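Local atomic coordinates of protection of telomeres protein 1 (Schizosaccharomyces pombe, PDB entry 7CUI), a protein that binds single-stranded telomeric DNA of the consensus GGTTAC, protects the 3'-end overhang and regulates telomerase and telomere length. Residues A[70-73]-A[78-81]; A[100-105]-A[167-172]; A[106-111]-A[128-133]; A[115-118]-A[123-126]; A[143-148]-A[152-157]. One frame throughout, in Å; residues are numbered along the deposited sequence.

Contact 1: A[70-73]-A[78-81]; sequences VLSQ and YVWM
L71 lays its CD1 methyl over one face of the Y78 ring, 4.0 Å from the ring centroid and shifted toward the rim, a CH-pi contact between the directly facing members of a non-hydrogen-bonded antiparallel pair. Their pairing puts both on one face, and CG anti to the backbone N (chi1 -173°) then brings CD1 over the ring. The next pair, V70 with V79, is hydrogen-bonded: V70 N gives to V79 O at 2.8 Å and V79 N returns the bond to V70 O. That carbonyl oxygen also accepts a CA-H...O contact from Y78 CA. On the other face the two valines meet through their CG2 methyls, 4.1 Å apart, while V70 CG1 touches CE of M81, present as selenomethionine, at 3.8 Å. V70 and M81 also pack on apolar side chains of another protein chain. S72 leans over V79, OG 3.6 Å from CG1, and its hydroxyl is hydrogen-bonded to S77 O. Because S72 and Q73 both face S77, the pairing ends in a classic beta bulge. This is the tip of the beta hairpin formed by strands 49-73 and 77-87, the first two strands of an OB-fold barrel in the C-terminal part of the protein.

Contact 2: A[100-105]-A[167-172]; sequences DSDAAE and YVKEYI
Strand 167-171 meets helix 100-105 through K169, whose ammonium reaches D102, and this one pair carries the whole contact. Y167 and V168 lead up to it; V168 CA is 10.4 Å from D102 CA, the nearest approach of the two backbones, and the gap is bridged by side chains alone. K169 then points to the helix. Its CG is placed between the backbone N and the carbonyl carbon (chi1 49°), and from there the chain is extended, carrying NZ to 3.1 Å from D102 OD2, while CE comes within 3.4 Å of the same oxygen. The two side chains arrive from opposite directions. NZ meets OD2 on the syn side, 15° out of the carboxylate plane, in a salt bridge. D102 OD2 has a second, stronger partner in R192, the backbone neighbour of K169 on strand 190-198, so one carboxylate oxygen collects two cations from adjacent strands. Beyond E170, the Y171 ring turns its edge to K169 O, and its OH is hydrogen-bonded to the backbone of another protein chain. The salt bridge links the helix that follows the third barrel strand to the fourth strand, the helix position between those strands being characteristic of the OB fold.

Contact 3: A[106-111]-A[128-133]; sequences LINSSK and KERLFL
R130 presents the edge of its guanidinium to I107 O, the carbonyl of the last helical residue of helix 100-107. NE is 2.7 Å from I107 O, which lies only 13° out of the guanidinium plane; the N-H...O angle is 147°, and the donor sits almost straight ahead of the carbonyl, with a C=O...N angle of 173°. NH2 makes a weak hydrogen bond to N108 O, 3.1 Å, approached obliquely to the group. The side chain gets there because CG is anti to the backbone N and the chain then bends at chi2, swinging CD and NE round toward I107 O. S109 CB packs beside the arginine, 3.9 Å from NE. Side chains of N108 and R130 cross, their flat groups well out of parallel; ND2 stays 4.0 Å from NH2 and spends its hydrogen bond on I198 O, at the end of the last barrel strand. N108 is the first residue to leave the helix, with positive phi, and its carbonyl oxygen also lies near the guanidinium. The cation from helix 121-135 thus meets the carbonyl of I107 where the helix ends and, weakly, that of N108 just beyond it. The contact is a charged donor on neutral carbonyl acceptors, probably favoured by the negative end of the helix dipole.

Contact 4: A[115-118]-A[123-126]; sequences CNLA and MTLQ
C115 SG touches the selenium of M123, which is present as selenomethionine, at 3.7 Å. On the cysteine side the sulfur lies between the backbone N and the carbonyl carbon, with chi1 55°. On the other side the selenomethionine is extended at first: chi1, which sets CG anti to the backbone N, and chi2, also close to trans, carry the selenium out to the cysteine, and the bend at chi3 (-85°) turns CE off to one side. L117 adds CD1 to the same selenium at a looser 4.4 Å, so SG and CD1 both border it. C115 also packs on H120. These contacts lie in the connection between helix 100-107 and helix 121-135, part of the helical insertion between the third and fourth strands of the OB-fold barrel, and they fold the loop back against the first turn of helix 121-135. T124 carries the polar part. Its OG1 is anti to its own carbonyl carbon and beside its backbone N, a setting that turns the hydroxyl back along the helix to H120 O, one turn earlier. OG1 is hydrogen-bonded to H120 O, and L117 O also lies close to OG1, at 3.0 Å. The CB and CG atoms of L117 flank the same hydroxyl, CB at 3.7 Å, and the leucine side chain crosses that of T124 at a slant before packing on F68 and A69 of strand 49-73.

Contact 5: A[143-148]-A[152-157]; sequences QHHISK and PTLAAE
Between H145 and L154 the interaction is CH-pi: the leucine CB sits over the centre of the imidazole, 3.9 Å from the centroid and 13° off the normal, with the two side chains crossing at about a right angle. L154 CD2 extends the cover to H145 CE1 at 3.9 Å, and H144 CD2 lies over the opposite face, nearer the rim. Van der Waals packing continues where H145 CD2 approaches A155, 4.0 Å from its CB. A second apolar patch joins I146 to P152, CG1 to CG at 3.7 Å, again nearly perpendicular; P152 also rests on I142 and K63. Polar contacts of the imidazole lead to residues on its flanks: ND1 is hydrogen-bonded to E150 OE2 and NE2 to D158 OD2. With a carboxylate at each nitrogen the ring is fixed in rotation as well as sandwiched, and a doubly protonated, positive histidine would be favoured. A sulfate ion, probably from the crystallisation liquor, is about 5 Å from the H145 side chain. At this corner helix 138-148 turns back through a short linker into the short, weakly bonded helix 155-158, the last helix before the fourth strand of the OB-fold barrel.

How the contacts relate
From the N terminus, contact 1 comes first and closes the short turn between strands 49-73 and 77-87. It is complete first, yet W80 packs on A103, A104 and I107, and its carbonyl meets D100 N, so the hairpin bears on the helix of contacts 2 and 3. Contact 2 closes the largest loop, from helix 100-107 to strand 163-171. Nested within it are contact 3, joining that helix end to helix 121-135, and contact 5, further along at the 143-157 corner. Contact 4 lies inside contact 3, where K111 touches M123 and Q126. No loops cross; contact 2 ties the helical connection to the barrel, contact 1 stays within the barrel, and the others hold the connection together.

Contact 1: A[70-73]-A[78-81]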
# COMPACT_ATOMS: atom_id res chain seq x y z
N VAL A 70 11.18 8.27 0.07
CA VAL A 70 12.56 7.92 0.39
C VAL A 70 13.48 8.44 -0.71
O VAL A 70 13.06 8.67 -1.84
CB VAL A 70 12.73 6.40 0.61
CG1 VAL A 70 11.95 5.91 1.82
CG2 VAL A 70 12.37 5.60 -0.64
N LEU A 71 14.76 8.60 -0.36
CA LEU A 71 15.78 9.01 -1.31
C LEU A 71 16.11 7.83 -2.23
O LEU A 71 16.45 6.75 -1.74
CB LEU A 71 17.02 9.49 -0.55
CG LEU A 71 18.12 10.11 -1.41
CD1 LEU A 71 17.72 11.49 -1.90
CD2 LEU A 71 19.44 10.18 -0.66
N SER A 72 16.01 8.05 -3.54
CA SER A 72 16.34 7.02 -4.52
C SER A 72 17.69 7.31 -5.18
O SER A 72 18.57 6.46 -5.19
CB SER A 72 15.24 6.83 -5.54
OG SER A 72 14.88 8.07 -6.13
N GLN A 73 17.83 8.52 -5.74
CA GLN A 73 19.03 8.96 -6.42
C GLN A 73 19.53 10.24 -5.76
O GLN A 73 18.81 11.24 -5.71
CB GLN A 73 18.71 9.16 -7.91
CG GLN A 73 19.86 9.72 -8.75
CD GLN A 73 19.38 10.32 -10.05
OE1 GLN A 73 18.82 9.64 -10.91
NE2 GLN A 73 19.63 11.61 -10.22
N TYR A 78 13.65 11.93 -4.68
CA TYR A 78 12.88 11.07 -3.79
C TYR A 78 11.80 10.32 -4.57
O TYR A 78 11.40 10.73 -5.66
CB TYR A 78 12.27 11.89 -2.66
CG TYR A 78 13.24 12.44 -1.64
CD1 TYR A 78 14.04 13.54 -1.92
CD2 TYR A 78 13.36 11.86 -0.38
CE1 TYR A 78 14.93 14.04 -0.99
CE2 TYR A 78 14.25 12.35 0.56
CZ TYR A 78 15.04 13.45 0.26
OH TYR A 78 15.90 13.94 1.19
N VAL A 79 11.34 9.20 -4.01
CA VAL A 79 10.23 8.44 -4.57
C VAL A 79 9.29 8.02 -3.45
O VAL A 79 9.73 7.85 -2.31
CB VAL A 79 10.67 7.21 -5.39
CG1 VAL A 79 11.34 7.60 -6.70
CG2 VAL A 79 11.53 6.25 -4.58
N TRP A 80 8.01 7.86 -3.81
CA TRP A 80 7.01 7.33 -2.90
C TRP A 80 7.34 5.87 -2.60
O TRP A 80 7.61 5.09 -3.51
CB TRP A 80 5.60 7.42 -3.50
CG TRP A 80 5.08 8.80 -3.72
CD1 TRP A 80 4.65 9.33 -4.91
CD2 TRP A 80 4.91 9.84 -2.74
NE1 TRP A 80 4.23 10.62 -4.73
CE2 TRP A 80 4.38 10.96 -3.41
CE3 TRP A 80 5.15 9.93 -1.36
CZ2 TRP A 80 4.08 12.15 -2.75
CZ3 TRP A 80 4.87 11.11 -0.71
CH2 TRP A 80 4.34 12.21 -1.40
N MSE A 81 7.30 5.52 -1.31
CA MSE A 81 7.36 4.12 -0.91
C MSE A 81 6.75 3.96 0.47
O MSE A 81 7.28 4.45 1.47
CB MSE A 81 8.80 3.59 -0.98
CG MSE A 81 8.88 2.12 -0.70
SE MSE A 81 10.73 1.59 -0.37
CE MSE A 81 11.31 2.20 1.41

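Contact 2: A[100-105]-A[167-172]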
# COMPACT_ATOMS: atom_id res chain seq x y z
N ASP A 100 6.44 4.58 -6.08
CA ASP A 100 6.70 5.40 -7.26
C ASP A 100 5.39 5.80 -7.95
O ASP A 100 4.53 6.41 -7.32
CB ASP A 100 7.73 4.74 -8.18
CG ASP A 100 8.50 5.72 -9.04
OD1 ASP A 100 8.17 6.92 -9.01
OD2 ASP A 100 9.43 5.27 -9.74
N SER A 101 5.25 5.45 -9.23
CA SER A 101 4.15 5.92 -10.06
C SER A 101 2.79 5.37 -9.61
O SER A 101 1.77 6.02 -9.82
CB SER A 101 4.39 5.64 -11.52
OG SER A 101 4.72 4.28 -11.72
N ASP A 102 2.79 4.19 -8.97
CA ASP A 102 1.55 3.60 -8.47
C ASP A 102 1.07 4.37 -7.24
O ASP A 102 -0.13 4.57 -7.06
CB ASP A 102 1.72 2.11 -8.21
CG ASP A 102 1.79 1.26 -9.47
OD1 ASP A 102 0.99 1.52 -10.41
OD2 ASP A 102 2.64 0.34 -9.52
N ALA A 103 2.03 4.81 -6.41
CA ALA A 103 1.73 5.62 -5.23
C ALA A 103 1.27 7.01 -5.66
O ALA A 103 0.38 7.58 -5.04
CB ALA A 103 2.93 5.68 -4.33
N ALA A 104 1.87 7.53 -6.74
CA ALA A 104 1.44 8.80 -7.32
C ALA A 104 0.01 8.68 -7.84
O ALA A 104 -0.78 9.61 -7.70
CB ALA A 104 2.40 9.25 -8.39
N GLU A 105 -0.31 7.52 -8.45
CA GLU A 105 -1.64 7.23 -8.95
C GLU A 105 -2.66 7.30 -7.80
O GLU A 105 -3.69 7.95 -7.93
CB GLU A 105 -1.65 5.86 -9.63
CG GLU A 105 -3.02 5.41 -10.12
CD GLU A 105 -3.37 5.83 -11.53
OE1 GLU A 105 -4.25 5.17 -12.13
OE2 GLU A 105 -2.77 6.79 -12.04
N TYR A 167 -6.49 -3.06 -6.76
CA TYR A 167 -5.79 -4.01 -7.62
C TYR A 167 -4.39 -4.22 -7.07
O TYR A 167 -3.71 -3.26 -6.71
CB TYR A 167 -5.65 -3.50 -9.05
CG TYR A 167 -6.91 -3.12 -9.77
CD1 TYR A 167 -8.14 -3.64 -9.42
CD2 TYR A 167 -6.86 -2.26 -10.86
CE1 TYR A 167 -9.30 -3.30 -10.10
CE2 TYR A 167 -8.01 -1.91 -11.56
CZ TYR A 167 -9.23 -2.43 -11.18
OH TYR A 167 -10.36 -2.08 -11.86
N VAL A 168 -3.94 -5.48 -7.04
CA VAL A 168 -2.59 -5.80 -6.61
C VAL A 168 -1.92 -6.66 -7.67
O VAL A 168 -2.55 -7.51 -8.28
CB VAL A 168 -2.55 -6.48 -5.22
CG1 VAL A 168 -3.18 -5.62 -4.14
CG2 VAL A 168 -3.14 -7.88 -5.23
N LYS A 169 -0.62 -6.39 -7.90
CA LYS A 169 0.20 -7.25 -8.72
C LYS A 169 1.16 -8.03 -7.82
O LYS A 169 1.90 -7.45 -7.03
CB LYS A 169 0.90 -6.47 -9.84
CG LYS A 169 1.62 -5.19 -9.44
CD LYS A 169 1.98 -4.34 -10.64
CE LYS A 169 2.37 -2.93 -10.25
NZ LYS A 169 2.61 -2.08 -11.44
N GLU A 170 1.09 -9.36 -7.93
CA GLU A 170 1.88 -10.29 -7.14
C GLU A 170 3.15 -10.62 -7.92
O GLU A 170 3.08 -10.85 -9.13
CB GLU A 170 1.06 -11.55 -6.90
CG GLU A 170 1.65 -12.51 -5.88
CD GLU A 170 0.70 -13.64 -5.52
OE1 GLU A 170 -0.31 -13.82 -6.23
OE2 GLU A 170 0.96 -14.33 -4.52
N TYR A 171 4.28 -10.65 -7.22
CA TYR A 171 5.58 -10.83 -7.86
C TYR A 171 6.61 -11.25 -6.82
O TYR A 171 6.36 -11.17 -5.62
CB TYR A 171 6.03 -9.52 -8.53
CG TYR A 171 6.34 -8.41 -7.56
CD1 TYR A 171 5.33 -7.67 -6.97
CD2 TYR A 171 7.65 -8.11 -7.22
CE1 TYR A 171 5.61 -6.67 -6.06
CE2 TYR A 171 7.95 -7.10 -6.31
CZ TYR A 171 6.93 -6.37 -5.74
OH TYR A 171 7.21 -5.38 -4.85
N ILE A 172 7.79 -11.67 -7.30
CA ILE A 172 8.88 -12.09 -6.44
C ILE A 172 10.11 -11.27 -6.80
O ILE A 172 10.70 -11.49 -7.85
CB ILE A 172 9.15 -13.60 -6.62
CG1 ILE A 172 7.90 -14.45 -6.41
CG2 ILE A 172 10.30 -14.06 -5.72
CD1 ILE A 172 7.93 -15.80 -7.12

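Contact 3: A[106-111]-A[128-133]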
# COMPACT_ATOMS: atom_id res chain seq x y z
N LEU A 106 -2.35 6.63 -6.68
CA LEU A 106 -3.22 6.61 -5.52
C LEU A 106 -3.39 8.03 -4.98
O LEU A 106 -4.52 8.48 -4.82
CB LEU A 106 -2.64 5.67 -4.46
CG LEU A 106 -3.48 5.48 -3.20
CD1 LEU A 106 -4.60 4.48 -3.43
CD2 LEU A 106 -2.61 5.04 -2.03
N ILE A 107 -2.27 8.73 -4.74
CA ILE A 107 -2.31 10.05 -4.12
C ILE A 107 -3.13 11.01 -4.98
O ILE A 107 -3.97 11.73 -4.45
CB ILE A 107 -0.90 10.60 -3.81
CG1 ILE A 107 -0.21 9.78 -2.72
CG2 ILE A 107 -0.97 12.07 -3.42
CD1 ILE A 107 1.30 9.87 -2.74
N ASN A 108 -2.87 11.01 -6.29
CA ASN A 108 -3.71 11.67 -7.28
C ASN A 108 -3.81 13.17 -6.99
O ASN A 108 -4.91 13.71 -6.87
CB ASN A 108 -5.09 11.01 -7.36
CG ASN A 108 -5.91 11.45 -8.55
OD1 ASN A 108 -5.37 11.94 -9.54
ND2 ASN A 108 -7.22 11.29 -8.47
N SER A 109 -2.66 13.84 -6.88
CA SER A 109 -2.62 15.25 -6.52
C SER A 109 -1.34 15.88 -7.05
O SER A 109 -0.24 15.48 -6.69
CB SER A 109 -2.75 15.43 -5.03
OG SER A 109 -2.97 16.79 -4.69
N SER A 110 -1.51 16.90 -7.91
CA SER A 110 -0.42 17.60 -8.56
C SER A 110 0.53 18.23 -7.53
O SER A 110 1.73 18.30 -7.77
CB SER A 110 -0.98 18.62 -9.51
OG SER A 110 0.05 19.26 -10.23
N LYS A 111 -0.02 18.68 -6.39
CA LYS A 111 0.74 19.46 -5.42
C LYS A 111 1.46 18.57 -4.41
O LYS A 111 2.32 19.04 -3.67
CB LYS A 111 -0.15 20.51 -4.73
CG LYS A 111 -1.42 19.99 -4.08
CD LYS A 111 -2.10 20.98 -3.14
CE LYS A 111 -3.60 20.76 -3.06
NZ LYS A 111 -4.15 21.12 -1.73
N LYS A 128 -1.60 13.86 4.55
CA LYS A 128 -2.46 13.37 5.62
C LYS A 128 -3.92 13.47 5.19
O LYS A 128 -4.66 12.50 5.30
CB LYS A 128 -2.28 14.19 6.91
CG LYS A 128 -1.78 13.42 8.12
CD LYS A 128 -2.24 14.04 9.43
CE LYS A 128 -1.24 14.98 10.07
NZ LYS A 128 0.00 14.29 10.49
N GLU A 129 -4.30 14.64 4.67
CA GLU A 129 -5.68 14.96 4.36
C GLU A 129 -6.18 14.08 3.22
O GLU A 129 -7.33 13.67 3.21
CB GLU A 129 -5.86 16.45 4.07
CG GLU A 129 -5.88 17.30 5.33
CD GLU A 129 -5.85 18.80 5.10
OE1 GLU A 129 -6.10 19.55 6.07
OE2 GLU A 129 -5.58 19.22 3.95
N ARG A 130 -5.28 13.77 2.28
CA ARG A 130 -5.63 12.94 1.14
C ARG A 130 -5.80 11.49 1.58
O ARG A 130 -6.78 10.84 1.22
CB ARG A 130 -4.58 13.07 0.03
CG ARG A 130 -5.10 12.66 -1.34
CD ARG A 130 -5.23 13.85 -2.26
NE ARG A 130 -5.81 13.49 -3.55
CZ ARG A 130 -7.05 13.78 -3.92
NH1 ARG A 130 -7.85 14.43 -3.09
NH2 ARG A 130 -7.48 13.42 -5.12
N LEU A 131 -4.86 11.00 2.39
CA LEU A 131 -4.87 9.62 2.86
C LEU A 131 -6.00 9.41 3.87
O LEU A 131 -6.41 8.28 4.12
CB LEU A 131 -3.50 9.27 3.43
CG LEU A 131 -2.36 9.17 2.41
CD1 LEU A 131 -1.05 8.77 3.09
CD2 LEU A 131 -2.69 8.18 1.31
N PHE A 132 -6.52 10.51 4.43
CA PHE A 132 -7.67 10.44 5.31
C PHE A 132 -8.84 9.76 4.59
O PHE A 132 -9.62 9.05 5.22
CB PHE A 132 -8.03 11.82 5.85
CG PHE A 132 -8.99 11.80 7.02
CD1 PHE A 132 -8.51 11.71 8.32
CD2 PHE A 132 -10.37 11.88 6.82
CE1 PHE A 132 -9.39 11.69 9.40
CE2 PHE A 132 -11.24 11.86 7.90
CZ PHE A 132 -10.75 11.75 9.18
N LEU A 133 -8.91 9.95 3.27
CA LEU A 133 -10.02 9.47 2.47
C LEU A 133 -9.97 7.95 2.28
O LEU A 133 -10.97 7.36 1.86
CB LEU A 133 -10.05 10.22 1.13
CG LEU A 133 -10.14 11.74 1.21
CD1 LEU A 133 -10.01 12.39 -0.17
CD2 LEU A 133 -11.42 12.19 1.90

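Contact 4: A[115-118]-A[123-126]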
# COMPACT_ATOMS: atom_id res chain seq x y z
N CYS A 115 9.47 14.10 -2.03
CA CYS A 115 10.56 14.96 -1.61
C CYS A 115 10.89 14.60 -0.17
O CYS A 115 10.32 13.66 0.38
CB CYS A 115 10.14 16.42 -1.72
SG CYS A 115 8.63 16.80 -0.79
N ASN A 116 11.82 15.34 0.44
CA ASN A 116 12.04 15.23 1.87
C ASN A 116 10.84 15.83 2.59
O ASN A 116 10.66 17.04 2.59
CB ASN A 116 13.37 15.89 2.26
CG ASN A 116 13.83 15.49 3.64
OD1 ASN A 116 14.91 14.92 3.79
ND2 ASN A 116 13.03 15.77 4.65
N LEU A 117 10.00 14.98 3.19
CA LEU A 117 8.72 15.40 3.72
C LEU A 117 8.91 16.19 5.02
O LEU A 117 8.12 17.08 5.35
CB LEU A 117 7.84 14.16 3.92
CG LEU A 117 6.77 13.83 2.87
CD1 LEU A 117 6.78 14.75 1.65
CD2 LEU A 117 6.82 12.37 2.45
N ALA A 118 9.99 15.88 5.77
CA ALA A 118 10.30 16.61 6.98
C ALA A 118 10.50 18.10 6.68
O ALA A 118 10.10 18.94 7.48
CB ALA A 118 11.52 16.02 7.65
N MSE A 123 3.01 20.20 2.85
CA MSE A 123 2.74 19.09 1.97
C MSE A 123 2.45 17.81 2.75
O MSE A 123 1.65 16.99 2.31
CB MSE A 123 3.91 18.86 1.01
CG MSE A 123 3.46 18.10 -0.21
SE MSE A 123 5.03 17.61 -1.23
CE MSE A 123 5.46 19.17 -2.36
N THR A 124 3.13 17.63 3.89
CA THR A 124 2.86 16.50 4.77
C THR A 124 1.40 16.55 5.22
O THR A 124 0.72 15.54 5.16
CB THR A 124 3.86 16.41 5.93
OG1 THR A 124 5.19 16.25 5.41
CG2 THR A 124 3.54 15.29 6.90
N LEU A 125 0.93 17.74 5.64
CA LEU A 125 -0.45 17.95 6.05
C LEU A 125 -1.41 17.62 4.90
O LEU A 125 -2.46 17.03 5.11
CB LEU A 125 -0.65 19.39 6.55
CG LEU A 125 -0.75 19.60 8.07
CD1 LEU A 125 -0.17 18.44 8.87
CD2 LEU A 125 -0.09 20.91 8.48
N GLN A 126 -1.01 17.98 3.67
CA GLN A 126 -1.83 17.75 2.49
C GLN A 126 -1.93 16.25 2.20
O GLN A 126 -2.98 15.78 1.76
CB GLN A 126 -1.27 18.51 1.30
CG GLN A 126 -1.64 19.99 1.30
CD GLN A 126 -0.65 20.83 0.53
OE1 GLN A 126 0.09 20.35 -0.32
NE2 GLN A 126 -0.63 22.12 0.84

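Contact 5: A[143-148]-A[152-157]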
# COMPACT_ATOMS: atom_id res chain seq x y z
N GLN A 143 -0.88 7.18 15.81
CA GLN A 143 0.00 8.13 16.47
C GLN A 143 -0.39 8.30 17.94
O GLN A 143 0.47 8.52 18.79
CB GLN A 143 -0.01 9.48 15.75
CG GLN A 143 0.63 9.44 14.37
CD GLN A 143 2.00 8.80 14.37
OE1 GLN A 143 2.36 8.08 13.44
NE2 GLN A 143 2.79 9.05 15.40
N HIS A 144 -1.69 8.22 18.21
CA HIS A 144 -2.19 8.32 19.57
C HIS A 144 -1.57 7.22 20.43
O HIS A 144 -1.15 7.47 21.55
CB HIS A 144 -3.73 8.27 19.60
CG HIS A 144 -4.27 8.07 20.97
ND1 HIS A 144 -4.45 9.11 21.86
CD2 HIS A 144 -4.63 6.94 21.63
CE1 HIS A 144 -4.91 8.64 23.00
NE2 HIS A 144 -5.03 7.31 22.89
N HIS A 145 -1.51 6.00 19.88
CA HIS A 145 -1.03 4.86 20.65
C HIS A 145 0.49 4.93 20.84
O HIS A 145 0.99 4.61 21.92
CB HIS A 145 -1.49 3.53 20.03
CG HIS A 145 -2.94 3.26 20.24
ND1 HIS A 145 -3.50 3.10 21.50
CD2 HIS A 145 -3.96 3.13 19.36
CE1 HIS A 145 -4.79 2.87 21.38
NE2 HIS A 145 -5.10 2.89 20.08
N ILE A 146 1.20 5.36 19.80
CA ILE A 146 2.64 5.48 19.87
C ILE A 146 3.02 6.44 21.01
O ILE A 146 3.91 6.13 21.80
CB ILE A 146 3.24 5.87 18.50
CG1 ILE A 146 3.08 4.72 17.50
CG2 ILE A 146 4.70 6.31 18.64
CD1 ILE A 146 3.26 5.10 16.05
N SER A 147 2.31 7.56 21.13
CA SER A 147 2.60 8.56 22.14
C SER A 147 2.25 8.06 23.55
O SER A 147 2.83 8.54 24.53
CB SER A 147 1.91 9.87 21.85
OG SER A 147 2.54 10.56 20.77
N LYS A 148 1.31 7.11 23.62
CA LYS A 148 0.84 6.55 24.88
C LYS A 148 1.69 5.34 25.28
O LYS A 148 1.58 4.85 26.40
CB LYS A 148 -0.65 6.21 24.78
CG LYS A 148 -1.37 6.03 26.11
CD LYS A 148 -2.87 6.01 25.98
CE LYS A 148 -3.55 5.66 27.28
NZ LYS A 148 -5.00 5.96 27.23
N PRO A 152 0.73 0.17 17.93
CA PRO A 152 -0.06 0.68 16.80
C PRO A 152 -1.18 -0.21 16.26
O PRO A 152 -2.08 0.28 15.59
CB PRO A 152 1.01 0.91 15.72
CG PRO A 152 2.27 1.20 16.50
CD PRO A 152 2.18 0.29 17.71
N THR A 153 -1.14 -1.52 16.57
CA THR A 153 -2.11 -2.46 16.02
C THR A 153 -3.45 -2.33 16.74
O THR A 153 -4.48 -2.82 16.27
CB THR A 153 -1.58 -3.90 16.01
OG1 THR A 153 -1.00 -4.16 17.29
CG2 THR A 153 -0.55 -4.14 14.93
N LEU A 154 -3.43 -1.65 17.89
CA LEU A 154 -4.63 -1.38 18.66
C LEU A 154 -5.54 -0.42 17.90
O LEU A 154 -6.76 -0.44 18.08
CB LEU A 154 -4.20 -0.80 20.02
CG LEU A 154 -4.69 -1.53 21.26
CD1 LEU A 154 -4.23 -2.98 21.27
CD2 LEU A 154 -4.22 -0.82 22.52
N ALA A 155 -4.95 0.39 17.02
CA ALA A 155 -5.66 1.46 16.33
C ALA A 155 -6.78 0.91 15.45
O ALA A 155 -7.86 1.50 15.39
CB ALA A 155 -4.69 2.27 15.52
N ALA A 156 -6.52 -0.22 14.77
CA ALA A 156 -7.45 -0.78 13.79
C ALA A 156 -8.83 -1.03 14.40
O ALA A 156 -9.84 -0.89 13.71
CB ALA A 156 -6.89 -2.06 13.21
N GLU A 157 -8.88 -1.40 15.69
CA GLU A 157 -10.14 -1.79 16.29
C GLU A 157 -10.81 -0.60 16.97
O GLU A 157 -11.97 -0.69 17.37
CB GLU A 157 -9.94 -3.02 17.19
CG GLU A 157 -9.20 -2.72 18.48
CD GLU A 157 -8.59 -3.95 19.13
OE1 GLU A 157 -8.35 -4.95 18.42
OE2 GLU A 157 -8.35 -3.90 20.36